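Local coordinates for protein 4-hydroxybutyrate CoA-transferase (Porphyromonas gingivalis, PDB 3EH7) that probably transfers coenzyme A between carboxylic acids, as a putative 4-hydroxybutyrate CoA-transferase of the acetyl-CoA hydrolase/transferase family, at residues E242-G247 and T272-S277; P266-A271 and D289-P294; F138-D143 and Q162-H167; A227-K232 and V248-R253; T215-I220 and S312-I317. All coordinates share one frame; numbering follows the deposited sequence. Where two conformers were deposited one is given.

How the contacts relate
Contacts 2 and 5 are both strand pairings in one large mixed sheet, about 17 Å apart between centres, and contact 4 packs the helices that come after two of its strands. Contact 1 ties these together: it shares helix 246-253 with contact 4, continues from strand 269-271 of contact 2, and packs its Ser245 and Met243 on Ile220 of contact 5. Contact 3 joins two loops from the N-terminal part of the chain and meets contact 1 through the probable hydrogen bond Leu274 N to Val140 O, 2.9 Å, and contact 2 through that of Leu292 N to His167 O, also 2.9 Å. It stays about 22 Å, centre to centre, from contacts 4 and 5.

Contact 1: residues E242-G247 and T272-S277; sequences EMFSDG and TFLMGS
Met243 packs over the Phe273 ring, and Leu274 over that of Phe244, on opposite sides of the two neighbouring chains. Met243, a selenomethionine like the other methionines described, sets CB over the centre of the Phe273 ring, 3.7 Å from the centroid. In the second pair the side chains run side by side: Leu274 CD2 lies over the centre of the Phe244 ring, 3.4 Å above its plane. Phe244 CG stands between its backbone N and carbonyl carbon (chi1 68°), which sets the ring beside Leu274. Glu242 OE2 lies in the plane of the Phe273 ring, at its edge, while OE2 is hydrogen-bonded to Thr338 OG1. Glu242 O takes two N-H groups, those of Thr272 and Phe273. Further along, Ser245 OG donates to Met275 O in the carbonyl plane, on a lone pair. Asp246 turns both syn lone pairs to Ser277, OD1 accepting from Ser277 OG at 2.5 Å and OD2 from Ser277 N at 2.8 Å. Asp246 lies in the first turn of helix 246-253 and Ser277 is the N-cap of helix 278-284, so the carboxylate bridges two helix starts, a setting that would probably favour its anionic form.

Contact 2: residues P266-A271 and D289-P294; sequences PGKMVA and DVELYP
Met269, Val270 and Ala271 pair in parallel with Val290, Glu291 and Leu292. Met269 N donates to Asp289 O at 2.8 Å and Glu291 N returns to Met269 O at 2.9 Å; the alternation then continues from Ala271 N to Glu291 O and from Tyr293 N to Ala271 O. The directions of the two short strands differ by 20°, a twist and not a separation.

Polar side chains meet over the face that carries Val270 and Glu291. Lys268 NZ forms a salt bridge with Glu291 OE2 at 3.0 Å, coming from above the carboxylate plane. The lysine chain is bent at chi2 (-67°), which places Lys268 CD 3.8 Å from Glu291 OE2, whereas the glutamate reaches out straight. Glu291 OE1 is engaged by Tyr293 OH at 2.7 Å, so that the carboxylate has a partner on each oxygen and its rotation is restrained.

Apolar contacts divide between the two faces. On the face of Met269 and Val290, Met269 CE touches Val290 CG2 at 3.6 Å; beyond them Ala271 CB meets Leu292 CD2 at 3.5 Å. On the other face, Val270 CG1 approaches the Tyr293 ring at CD1, 3.9 Å away.

Strand 269-271 and strand 290-292 are neighbours in the large mixed sheet, joined through helix 278-284 as a beta-alpha-beta crossover. That helix packs on Met269 and Val290, where Phe244 also lies; strand 238-240 follows on the far side of 269-271, and strand 167-168 beyond 290-292.

Contact 3: residues F138-D143 and Q162-H167; sequences FGVSCD and QMPYVH
Gly139 and Val166 bring the two loops to a CA-CA distance of 4.8 Å, at the point where residues Phe138 to Ser141 make a type II' beta turn with Gly139 in its second position, at positive phi (52°). The turn is closed by Ser141 N donating to Phe138 O. Between the segments the backbones meet through a CA-H...O contact from Gly139 CA to Pro164 O, 3.2 Å apart, and not through conventional hydrogen bonds.

Met163, a selenomethionine whose selenium is atom SE, reaches across. Its CG is anti to the backbone N (chi1 177°), and with the chain bent at chi2 (71°) SE comes alongside the turn, 3.7 Å from Val140 N and 3.8 Å from Val140 CG2. Met163 CE goes on to within 3.5 Å of Phe138 O. The contact joins two connections of the N-terminal Rossmann-like part, one after strand 135-137 and one after strand 154-160 of the parallel sheet; residues 162-167 go on to strand 167-168 at the border of the other large sheet. Ser137 and Asn170 work as polar brackets: Ser137 OG is bonded to the N atoms of both Gly139 and Val166, and Asn170 ND2 to both their O atoms.

Val166 points at the turn, CB lying 3.4 Å from Gly139 O, with CG2 against the same peptide group. Val140 CG1 touches the proline ring at Pro164 CG, 4.0 Å away, and Ile284 of helix 278-284 packs against Val140, Pro164 and Val166 together.

Contact 4: residues A227-K232 and V248-R253; sequences ALLFLK and VVELVR
Leu251 and Leu228 make the heart of this contact, with most of the surface that the two segments bury. Leu251 points toward the opposing segment and lays CD1 against the end of helix 222-229, where it meets Leu228 CD2 at 3.6 Å and lies 3.5 Å from Leu228 O. That carbonyl is itself taken by Leu231 N as the helix finishes, so the methyl rests against an oxygen that already has a partner. Leu231 CB flanks the same CD1 at 4.1 Å, and Leu251 CD2 lies near the backbone at Leu228 O, Leu231 O and Lys232 CA.

Leu228 answers with both branches. While CD2 meets Leu251, CD1 goes to the other helix, 3.7 Å from Val248 N and 4.1 Å from Val248 CG2. The two leucines and the valine thus form a compact apolar seam.

Glu250 and Lys232 span the seam at the side nearer solvent. The Lys232 chain is extended as far as CE and bends at chi4 (-72°), which places NZ for a rather long salt bridge to Glu250 OE2 at 3.4 Å. A water bridges the pair, accepting from the ammonium and donating to the same carboxylate oxygen.

Helix 222-229 follows strand 215-217, and helix 246-253 comes after strand 238-240 and the short segment 243-244, each leading back to a parallel strand beside the one it left; neighbouring crossover helices packed in this way are typical of Rossmann-like alpha/beta folds.

Contact 5: residues T215-I220 and S312-I317; sequences TLQLGI and SINSCI
Gln217 and Asn314 join their side-chain amides by hydrogen bonds and not by stacking, the planes 18° apart although the side chains themselves cross at about a right angle. Two bonds run between the amides in opposite senses. Gln217 NE2 donates within its own amide plane to Asn314 OD1 at 3.0 Å, and Asn314 ND2 returns to a lone pair of Gln217 OE1 at 3.2 Å. That oxygen also accepts from Ser312 OG at 2.6 Å, almost straight along the C=O axis. With three bonds the glutamine amide is fixed in rotation. The bend at chi2 (-91°) places CD where OE1 and NE2 can face Ser312 and Asn314.

Leu218 and Ile313 run alongside each other on the side away from the amides, their CB atoms 3.9 Å apart. The backbones pair by Ile313 N donating to Gln217 O at 2.8 Å, then part, and a water bridges Gly219 N and Ile313 O.

Strands 215-217 and 310-314 are adjacent, parallel members of the large mixed sheet, with strand 238-240 beyond the first and 355-359 beyond the second. Helix 222-229 packs on Leu218 and Ile313; helix 341-350 covers the side of Gln217 and Ser312 through Tyr344.

Contact 1: residues E242-G247 and T272-S277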
# COMPACT_ATOMS: atom_id res chain seq x y z
N GLU A 242 -9.23 10.62 10.11
CA GLU A 242 -10.40 10.21 9.36
C GLU A 242 -11.65 10.77 10.06
O GLU A 242 -12.56 11.35 9.43
CB GLU A 242 -10.48 8.70 9.23
CG GLU A 242 -11.52 8.27 8.18
CD GLU A 242 -11.55 6.77 7.98
OE1 GLU A 242 -10.53 6.25 7.48
OE2 GLU A 242 -12.56 6.12 8.34
N MSE A 243 -11.69 10.59 11.37
CA MSE A 243 -12.77 11.14 12.17
C MSE A 243 -12.27 11.48 13.55
O MSE A 243 -11.24 11.00 13.97
CB MSE A 243 -13.96 10.16 12.23
CG MSE A 243 -13.64 8.85 12.91
SE MSE A 243 -13.93 8.81 14.84
CE MSE A 243 -15.88 9.01 14.91
N PHE A 244 -13.01 12.33 14.25
CA PHE A 244 -12.79 12.51 15.69
C PHE A 244 -14.11 12.61 16.42
O PHE A 244 -15.18 12.58 15.80
CB PHE A 244 -11.81 13.65 16.01
CG PHE A 244 -12.32 15.02 15.69
CD1 PHE A 244 -13.14 15.71 16.56
CD2 PHE A 244 -11.93 15.65 14.51
CE1 PHE A 244 -13.60 17.00 16.25
CE2 PHE A 244 -12.38 16.92 14.20
CZ PHE A 244 -13.21 17.61 15.09
N SER A 245 -14.02 12.70 17.74
CA SER A 245 -15.17 12.57 18.61
C SER A 245 -14.92 13.34 19.90
O SER A 245 -14.08 14.25 19.91
CB SER A 245 -15.43 11.09 18.92
OG SER A 245 -16.72 10.87 19.43
N ASP A 246 -15.59 12.92 20.97
CA ASP A 246 -15.61 13.67 22.23
C ASP A 246 -14.23 13.81 22.82
O ASP A 246 -13.90 14.90 23.31
CB ASP A 246 -16.54 13.01 23.25
CG ASP A 246 -18.01 13.21 22.90
OD1 ASP A 246 -18.66 14.10 23.50
OD2 ASP A 246 -18.51 12.49 22.00
N GLY A 247 -13.45 12.73 22.78
CA GLY A 247 -12.12 12.68 23.41
C GLY A 247 -11.17 13.73 22.86
O GLY A 247 -10.42 14.34 23.62
N THR A 272 -12.73 13.83 7.84
CA THR A 272 -13.65 13.60 6.72
C THR A 272 -15.06 13.27 7.18
O THR A 272 -16.00 13.53 6.46
CB THR A 272 -13.08 12.57 5.70
OG1 THR A 272 -13.76 12.70 4.45
CG2 THR A 272 -13.13 11.11 6.19
N PHE A 273 -15.21 12.76 8.41
CA PHE A 273 -16.53 12.61 9.06
C PHE A 273 -16.37 12.71 10.58
O PHE A 273 -15.24 12.67 11.13
CB PHE A 273 -17.28 11.33 8.60
CG PHE A 273 -16.83 10.03 9.26
CD1 PHE A 273 -15.73 9.32 8.78
CD2 PHE A 273 -17.53 9.51 10.35
CE1 PHE A 273 -15.30 8.11 9.37
CE2 PHE A 273 -17.10 8.29 10.98
CZ PHE A 273 -16.00 7.59 10.47
N LEU A 274 -17.49 12.92 11.26
CA LEU A 274 -17.50 13.14 12.73
C LEU A 274 -18.63 12.37 13.35
O LEU A 274 -19.68 12.18 12.73
CB LEU A 274 -17.70 14.61 13.05
CG LEU A 274 -16.66 15.57 12.50
CD1 LEU A 274 -17.12 17.00 12.66
CD2 LEU A 274 -15.29 15.32 13.16
N MSE A 275 -18.40 11.90 14.58
CA MSE A 275 -19.45 11.27 15.38
C MSE A 275 -19.11 11.37 16.87
O MSE A 275 -17.95 11.21 17.25
CB MSE A 275 -19.61 9.80 14.98
CG MSE A 275 -20.65 9.07 15.80
SE MSE A 275 -21.24 7.43 14.98
CE MSE A 275 -20.00 7.36 13.50
N GLY A 276 -20.11 11.64 17.69
CA GLY A 276 -19.89 11.76 19.13
C GLY A 276 -21.16 12.15 19.81
O GLY A 276 -22.23 11.85 19.33
N SER A 277 -21.04 12.84 20.94
CA SER A 277 -22.20 13.25 21.70
C SER A 277 -22.80 14.50 21.09
O SER A 277 -22.22 15.14 20.21
CB SER A 277 -21.83 13.53 23.16
OG SER A 277 -21.09 14.73 23.26

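Contact 2: residues P266-A271 and D289-P294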
# COMPACT_ATOMS: atom_id res chain seq x y z
N PRO A 266 -2.64 24.49 9.48
CA PRO A 266 -2.27 24.85 10.84
C PRO A 266 -3.43 25.47 11.59
O PRO A 266 -4.25 26.18 11.00
CB PRO A 266 -1.12 25.84 10.66
CG PRO A 266 -1.26 26.35 9.30
CD PRO A 266 -1.88 25.27 8.48
N GLY A 267 -3.53 25.11 12.87
CA GLY A 267 -4.61 25.57 13.72
C GLY A 267 -5.97 24.96 13.48
O GLY A 267 -6.93 25.36 14.13
N LYS A 268 -6.09 24.01 12.57
CA LYS A 268 -7.38 23.42 12.22
C LYS A 268 -7.43 21.94 12.57
O LYS A 268 -6.42 21.26 12.47
CB LYS A 268 -7.66 23.56 10.72
CG LYS A 268 -7.50 24.99 10.14
CD LYS A 268 -8.53 25.96 10.67
CE LYS A 268 -8.31 27.36 10.08
NZ LYS A 268 -8.28 27.31 8.59
N MSE A 269 -8.62 21.46 12.96
CA MSE A 269 -8.87 20.04 13.10
C MSE A 269 -9.47 19.58 11.77
O MSE A 269 -10.56 20.01 11.41
CB MSE A 269 -9.87 19.76 14.23
CG MSE A 269 -9.43 20.22 15.63
SE MSE A 269 -11.02 20.47 16.73
CE MSE A 269 -11.14 22.41 16.51
N VAL A 270 -8.74 18.74 11.06
CA VAL A 270 -9.14 18.28 9.72
C VAL A 270 -9.56 16.82 9.83
O VAL A 270 -8.86 16.00 10.45
CB VAL A 270 -7.97 18.45 8.76
CG1 VAL A 270 -8.26 17.78 7.41
CG2 VAL A 270 -7.66 19.93 8.59
N ALA A 271 -10.71 16.51 9.24
CA ALA A 271 -11.33 15.19 9.30
C ALA A 271 -12.17 15.02 8.04
O ALA A 271 -12.31 15.95 7.27
CB ALA A 271 -12.21 15.04 10.58
N ASP A 289 -12.53 26.46 13.11
CA ASP A 289 -11.33 25.68 13.40
C ASP A 289 -11.52 24.20 13.07
O ASP A 289 -10.57 23.44 13.19
CB ASP A 289 -10.94 25.82 14.87
CG ASP A 289 -10.55 27.25 15.24
OD1 ASP A 289 -10.15 27.99 14.33
OD2 ASP A 289 -10.68 27.62 16.41
N VAL A 290 -12.74 23.79 12.70
CA VAL A 290 -13.03 22.43 12.29
C VAL A 290 -13.33 22.46 10.81
O VAL A 290 -14.23 23.20 10.38
CB VAL A 290 -14.27 21.84 13.02
CG1 VAL A 290 -14.58 20.42 12.52
CG2 VAL A 290 -14.08 21.86 14.54
N GLU A 291 -12.57 21.67 10.03
CA GLU A 291 -12.76 21.63 8.61
C GLU A 291 -12.87 20.19 8.13
O GLU A 291 -11.97 19.37 8.37
CB GLU A 291 -11.61 22.38 7.89
CG GLU A 291 -11.69 23.87 8.10
CD GLU A 291 -10.58 24.66 7.41
OE1 GLU A 291 -9.63 24.06 6.87
OE2 GLU A 291 -10.64 25.91 7.49
N LEU A 292 -14.00 19.87 7.49
CA LEU A 292 -14.13 18.59 6.82
C LEU A 292 -13.87 18.75 5.34
O LEU A 292 -14.24 19.77 4.74
CB LEU A 292 -15.50 17.96 7.02
CG LEU A 292 -15.91 17.56 8.44
CD1 LEU A 292 -16.98 16.45 8.45
CD2 LEU A 292 -14.70 17.22 9.34
N TYR A 293 -13.22 17.72 4.78
CA TYR A 293 -12.99 17.60 3.34
C TYR A 293 -13.37 16.19 2.91
O TYR A 293 -13.42 15.26 3.73
CB TYR A 293 -11.53 17.83 2.99
CG TYR A 293 -10.97 19.16 3.40
CD1 TYR A 293 -10.53 19.38 4.70
CD2 TYR A 293 -10.88 20.22 2.48
CE1 TYR A 293 -10.01 20.61 5.08
CE2 TYR A 293 -10.39 21.44 2.84
CZ TYR A 293 -9.94 21.64 4.13
OH TYR A 293 -9.45 22.90 4.48
N PRO A 294 -13.64 16.00 1.62
CA PRO A 294 -13.94 14.67 1.14
C PRO A 294 -12.77 13.70 1.30
O PRO A 294 -11.58 14.09 1.39
CB PRO A 294 -14.34 14.88 -0.33
CG PRO A 294 -13.94 16.25 -0.67
CD PRO A 294 -13.81 17.03 0.58

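Contact 3: residues F138-D143 and Q162-H167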
# COMPACT_ATOMS: atom_id res chain seq x y z
N PHE A 138 -22.69 19.51 4.35
CA PHE A 138 -22.85 18.08 4.59
C PHE A 138 -22.71 17.76 6.08
O PHE A 138 -22.77 16.60 6.48
CB PHE A 138 -21.87 17.27 3.73
CG PHE A 138 -22.19 17.28 2.26
CD1 PHE A 138 -21.70 18.29 1.43
CD2 PHE A 138 -23.01 16.29 1.70
CE1 PHE A 138 -22.02 18.33 0.07
CE2 PHE A 138 -23.33 16.32 0.32
CZ PHE A 138 -22.81 17.34 -0.50
N GLY A 139 -22.61 18.79 6.92
CA GLY A 139 -22.48 18.59 8.37
C GLY A 139 -21.35 17.60 8.73
O GLY A 139 -20.22 17.75 8.29
N VAL A 140 -21.72 16.58 9.49
CA VAL A 140 -20.79 15.62 10.05
C VAL A 140 -20.35 14.50 9.07
O VAL A 140 -19.55 13.68 9.44
CB VAL A 140 -21.41 14.92 11.34
CG1 VAL A 140 -21.70 15.94 12.44
CG2 VAL A 140 -22.67 14.15 11.00
N SER A 141 -20.89 14.48 7.84
CA SER A 141 -20.59 13.42 6.87
C SER A 141 -20.19 13.97 5.50
O SER A 141 -21.03 14.20 4.64
CB SER A 141 -21.77 12.45 6.77
OG SER A 141 -21.98 11.83 8.03
N CYS A 142 -18.89 14.18 5.32
CA CYS A 142 -18.33 14.65 4.07
C CYS A 142 -17.84 13.44 3.30
O CYS A 142 -18.46 13.04 2.30
CB CYS A 142 -17.22 15.68 4.32
SG CYS A 142 -16.57 16.50 2.82
N ASP A 143 -16.74 12.84 3.77
CA ASP A 143 -16.35 11.48 3.35
C ASP A 143 -16.57 11.13 1.86
O ASP A 143 -15.97 11.75 0.99
CB ASP A 143 -16.94 10.46 4.35
CG ASP A 143 -18.45 10.60 4.56
OD1 ASP A 143 -19.22 10.19 3.67
OD2 ASP A 143 -18.85 11.09 5.65
N GLN A 162 -31.24 20.14 12.85
CA GLN A 162 -30.25 19.79 13.86
C GLN A 162 -28.93 19.30 13.30
O GLN A 162 -28.02 19.01 14.07
CB GLN A 162 -30.85 18.79 14.85
CG GLN A 162 -32.06 19.35 15.58
CD GLN A 162 -32.48 18.54 16.77
OE1 GLN A 162 -31.64 18.09 17.54
NE2 GLN A 162 -33.80 18.35 16.93
N MSE A 163 -28.80 19.20 11.97
CA MSE A 163 -27.51 18.89 11.38
C MSE A 163 -26.64 20.15 11.41
O MSE A 163 -27.03 21.20 10.87
CB MSE A 163 -27.64 18.42 9.94
CG MSE A 163 -26.29 18.17 9.29
SE MSE A 163 -25.41 16.60 10.00
CE MSE A 163 -25.49 15.54 8.40
N PRO A 164 -25.47 20.06 12.06
CA PRO A 164 -24.69 21.27 12.20
C PRO A 164 -24.10 21.74 10.88
O PRO A 164 -23.97 20.96 9.95
CB PRO A 164 -23.57 20.86 13.18
CG PRO A 164 -23.52 19.40 13.11
CD PRO A 164 -24.90 18.93 12.80
N TYR A 165 -23.79 23.03 10.81
CA TYR A 165 -23.13 23.61 9.64
C TYR A 165 -21.66 23.48 9.88
O TYR A 165 -21.14 24.06 10.83
CB TYR A 165 -23.52 25.09 9.46
CG TYR A 165 -22.88 25.76 8.25
CD1 TYR A 165 -21.61 26.33 8.34
CD2 TYR A 165 -23.54 25.81 7.02
CE1 TYR A 165 -21.02 26.93 7.27
CE2 TYR A 165 -22.96 26.44 5.93
CZ TYR A 165 -21.69 26.99 6.07
OH TYR A 165 -21.06 27.61 5.02
N VAL A 166 -21.00 22.64 9.09
CA VAL A 166 -19.58 22.35 9.31
C VAL A 166 -18.74 22.89 8.16
O VAL A 166 -19.04 22.67 6.96
CB VAL A 166 -19.33 20.84 9.51
CG1 VAL A 166 -17.82 20.52 9.70
CG2 VAL A 166 -20.15 20.34 10.72
N HIS A 167 -17.66 23.55 8.55
CA HIS A 167 -16.74 24.19 7.63
C HIS A 167 -15.87 23.23 6.86
O HIS A 167 -15.90 22.01 7.08
CB HIS A 167 -15.89 25.19 8.40
CG HIS A 167 -16.65 26.39 8.85
ND1 HIS A 167 -16.94 27.44 8.01
CD2 HIS A 167 -17.24 26.69 10.03
CE1 HIS A 167 -17.65 28.34 8.66
NE2 HIS A 167 -17.84 27.92 9.89

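Contact 4: residues A227-K232 and V248-R253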
# COMPACT_ATOMS: atom_id res chain seq x y z
N ALA A 227 -6.03 6.41 25.13
CA ALA A 227 -4.81 7.08 24.65
C ALA A 227 -4.88 8.60 24.89
O ALA A 227 -3.93 9.19 25.39
CB ALA A 227 -4.58 6.78 23.15
N LEU A 228 -6.01 9.21 24.55
CA LEU A 228 -6.17 10.66 24.66
C LEU A 228 -6.14 11.10 26.14
O LEU A 228 -5.67 12.19 26.47
CB LEU A 228 -7.49 11.09 24.01
CG LEU A 228 -7.60 11.01 22.48
CD1 LEU A 228 -9.03 11.00 21.98
CD2 LEU A 228 -6.81 12.13 21.82
N LEU A 229 -6.65 10.25 27.02
CA LEU A 229 -6.64 10.53 28.43
C LEU A 229 -5.21 10.64 28.96
O LEU A 229 -4.97 11.35 29.94
CB LEU A 229 -7.42 9.46 29.22
CG LEU A 229 -8.96 9.54 29.24
CD1 LEU A 229 -9.50 8.59 30.30
CD2 LEU A 229 -9.51 10.95 29.51
N PHE A 230 -4.26 9.94 28.34
CA PHE A 230 -2.86 10.04 28.77
C PHE A 230 -2.06 11.08 28.02
O PHE A 230 -0.85 11.14 28.19
CB PHE A 230 -2.17 8.69 28.75
CG PHE A 230 -2.68 7.77 29.81
CD1 PHE A 230 -2.38 8.01 31.13
CD2 PHE A 230 -3.53 6.72 29.49
CE1 PHE A 230 -2.88 7.21 32.14
CE2 PHE A 230 -4.03 5.90 30.47
CZ PHE A 230 -3.71 6.15 31.81
N LEU A 231 -2.73 11.93 27.25
CA LEU A 231 -2.07 13.02 26.52
C LEU A 231 -2.27 14.42 27.14
O LEU A 231 -1.97 15.43 26.49
CB LEU A 231 -2.54 13.03 25.06
CG LEU A 231 -2.24 11.77 24.23
CD1 LEU A 231 -2.78 11.94 22.80
CD2 LEU A 231 -0.74 11.43 24.20
N LYS A 232 -2.72 14.50 28.40
CA LYS A 232 -3.02 15.80 29.01
C LYS A 232 -1.76 16.64 29.28
O LYS A 232 -1.84 17.84 29.39
CB LYS A 232 -3.84 15.65 30.30
CG LYS A 232 -5.21 14.95 30.10
CD LYS A 232 -5.89 14.71 31.46
CE LYS A 232 -7.09 13.77 31.35
NZ LYS A 232 -8.25 14.39 30.70
N VAL A 248 -11.23 13.96 21.54
CA VAL A 248 -10.40 14.96 20.88
C VAL A 248 -10.84 16.35 21.30
O VAL A 248 -10.00 17.16 21.68
CB VAL A 248 -10.37 14.81 19.31
CG1 VAL A 248 -10.01 16.12 18.62
CG2 VAL A 248 -9.35 13.74 18.90
N VAL A 249 -12.14 16.61 21.25
CA VAL A 249 -12.68 17.93 21.61
C VAL A 249 -12.31 18.31 23.04
O VAL A 249 -12.07 19.49 23.33
CB VAL A 249 -14.20 18.00 21.44
CG1 VAL A 249 -14.75 19.31 22.03
CG2 VAL A 249 -14.62 17.84 19.98
N GLU A 250 -12.27 17.33 23.93
CA GLU A 250 -11.90 17.57 25.34
C GLU A 250 -10.46 18.07 25.41
O GLU A 250 -10.16 18.98 26.17
CB GLU A 250 -12.06 16.31 26.19
CG GLU A 250 -11.60 16.49 27.64
CD GLU A 250 -11.60 15.19 28.45
OE1 GLU A 250 -11.78 14.08 27.88
OE2 GLU A 250 -11.38 15.30 29.67
N LEU A 251 -9.58 17.50 24.59
CA LEU A 251 -8.20 17.98 24.57
C LEU A 251 -8.05 19.31 23.85
O LEU A 251 -7.08 20.03 24.09
CB LEU A 251 -7.25 16.94 23.99
CG LEU A 251 -6.81 15.80 24.92
CD1 LEU A 251 -6.10 14.75 24.11
CD2 LEU A 251 -5.92 16.29 26.01
N VAL A 252 -8.98 19.66 22.97
CA VAL A 252 -8.94 21.00 22.40
C VAL A 252 -9.32 21.99 23.49
O VAL A 252 -8.61 22.96 23.73
CB VAL A 252 -9.90 21.18 21.22
CG1 VAL A 252 -9.99 22.69 20.85
CG2 VAL A 252 -9.45 20.32 20.01
N ARG A 253 -10.43 21.72 24.17
CA ARG A 253 -10.93 22.64 25.19
C ARG A 253 -9.90 22.82 26.29
O ARG A 253 -9.80 23.89 26.86
CB ARG A 253 -12.26 22.14 25.75
CG ARG A 253 -13.39 22.32 24.77
CD ARG A 253 -14.66 21.69 25.28
NE ARG A 253 -15.83 22.10 24.51
CZ ARG A 253 -16.94 21.37 24.36
NH1 ARG A 253 -17.96 21.85 23.66
NH2 ARG A 253 -17.05 20.17 24.92
O HOH W 1 -10.56 13.76 31.80

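Contact 5: residues T215-I220 and S312-I317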
# COMPACT_ATOMS: atom_id res chain seq x y z
N THR A 215 0.89 15.24 14.99
CA THR A 215 -0.43 15.30 14.35
C THR A 215 -1.05 13.94 14.43
O THR A 215 -0.44 12.95 13.98
CB THR A 215 -0.32 15.73 12.86
OG1 THR A 215 0.58 16.83 12.76
CG2 THR A 215 -1.71 16.14 12.29
N LEU A 216 -2.26 13.87 14.97
CA LEU A 216 -2.85 12.57 15.26
C LEU A 216 -3.96 12.17 14.31
O LEU A 216 -4.75 13.01 13.88
CB LEU A 216 -3.44 12.56 16.68
CG LEU A 216 -2.56 13.00 17.84
CD1 LEU A 216 -3.40 12.93 19.10
CD2 LEU A 216 -1.28 12.16 17.95
N GLN A 217 -4.02 10.87 14.03
CA GLN A 217 -5.21 10.23 13.51
C GLN A 217 -5.56 9.11 14.45
O GLN A 217 -4.72 8.28 14.79
CB GLN A 217 -4.99 9.68 12.09
CG GLN A 217 -6.20 8.86 11.57
CD GLN A 217 -6.08 7.37 11.88
OE1 GLN A 217 -4.99 6.80 11.85
NE2 GLN A 217 -7.20 6.74 12.19
N LEU A 218 -6.81 9.07 14.88
CA LEU A 218 -7.29 7.95 15.69
C LEU A 218 -8.79 7.92 15.64
O LEU A 218 -9.42 8.88 15.19
CB LEU A 218 -6.78 8.01 17.15
CG LEU A 218 -7.30 9.04 18.15
CD1 LEU A 218 -6.52 8.83 19.49
CD2 LEU A 218 -7.17 10.46 17.64
N GLY A 219 -9.36 6.81 16.11
CA GLY A 219 -10.83 6.60 16.06
C GLY A 219 -11.58 6.80 17.37
O GLY A 219 -11.24 7.68 18.16
N ILE A 220 -12.63 6.00 17.54
CA ILE A 220 -13.48 5.98 18.71
C ILE A 220 -13.42 4.62 19.37
O ILE A 220 -12.95 3.63 18.77
CB ILE A 220 -14.96 6.33 18.37
CG1 ILE A 220 -15.46 5.49 17.19
CG2 ILE A 220 -15.09 7.81 18.10
CD1 ILE A 220 -16.97 5.41 17.10
N SER A 312 -0.57 7.70 13.79
CA SER A 312 -1.81 7.08 13.42
C SER A 312 -2.07 5.92 14.40
O SER A 312 -1.18 5.12 14.62
CB SER A 312 -1.72 6.60 11.97
OG SER A 312 -2.68 5.62 11.73
N ILE A 313 -3.25 5.89 15.02
CA ILE A 313 -3.65 4.82 15.94
C ILE A 313 -4.92 4.15 15.44
O ILE A 313 -5.97 4.79 15.25
CB ILE A 313 -3.93 5.32 17.40
CG1 ILE A 313 -2.77 6.14 17.95
CG2 ILE A 313 -4.21 4.13 18.33
CD1 ILE A 313 -3.07 6.82 19.32
N ASN A 314 -4.82 2.85 15.20
CA ASN A 314 -5.95 2.04 14.78
C ASN A 314 -5.90 0.67 15.46
O ASN A 314 -4.87 0.25 15.99
CB ASN A 314 -5.92 1.86 13.25
CG ASN A 314 -6.03 3.19 12.50
OD1 ASN A 314 -7.11 3.80 12.43
ND2 ASN A 314 -4.94 3.63 11.98
N SER A 315 -7.03 -0.04 15.45
CA SER A 315 -7.12 -1.39 15.97
C SER A 315 -7.41 -2.35 14.84
O SER A 315 -7.69 -1.92 13.71
CB SER A 315 -8.23 -1.47 17.00
OG SER A 315 -7.91 -0.56 18.01
N CYS A 316 -7.28 -3.64 15.12
CA CYS A 316 -7.59 -4.67 14.14
C CYS A 316 -8.11 -5.92 14.88
O CYS A 316 -8.17 -5.92 16.11
CB CYS A 316 -6.34 -4.95 13.31
SG CYS A 316 -5.01 -5.54 14.33
N ILE A 317 -8.52 -6.95 14.16
CA ILE A 317 -9.07 -8.18 14.75
C ILE A 317 -7.93 -9.10 15.14
O ILE A 317 -7.94 -9.68 16.23
CB ILE A 317 -9.99 -8.94 13.74
CG1 ILE A 317 -11.16 -8.06 13.32
CG2 ILE A 317 -10.49 -10.31 14.29
CD1 ILE A 317 -11.95 -7.44 14.47
O HOH W 2 -8.10 4.65 16.94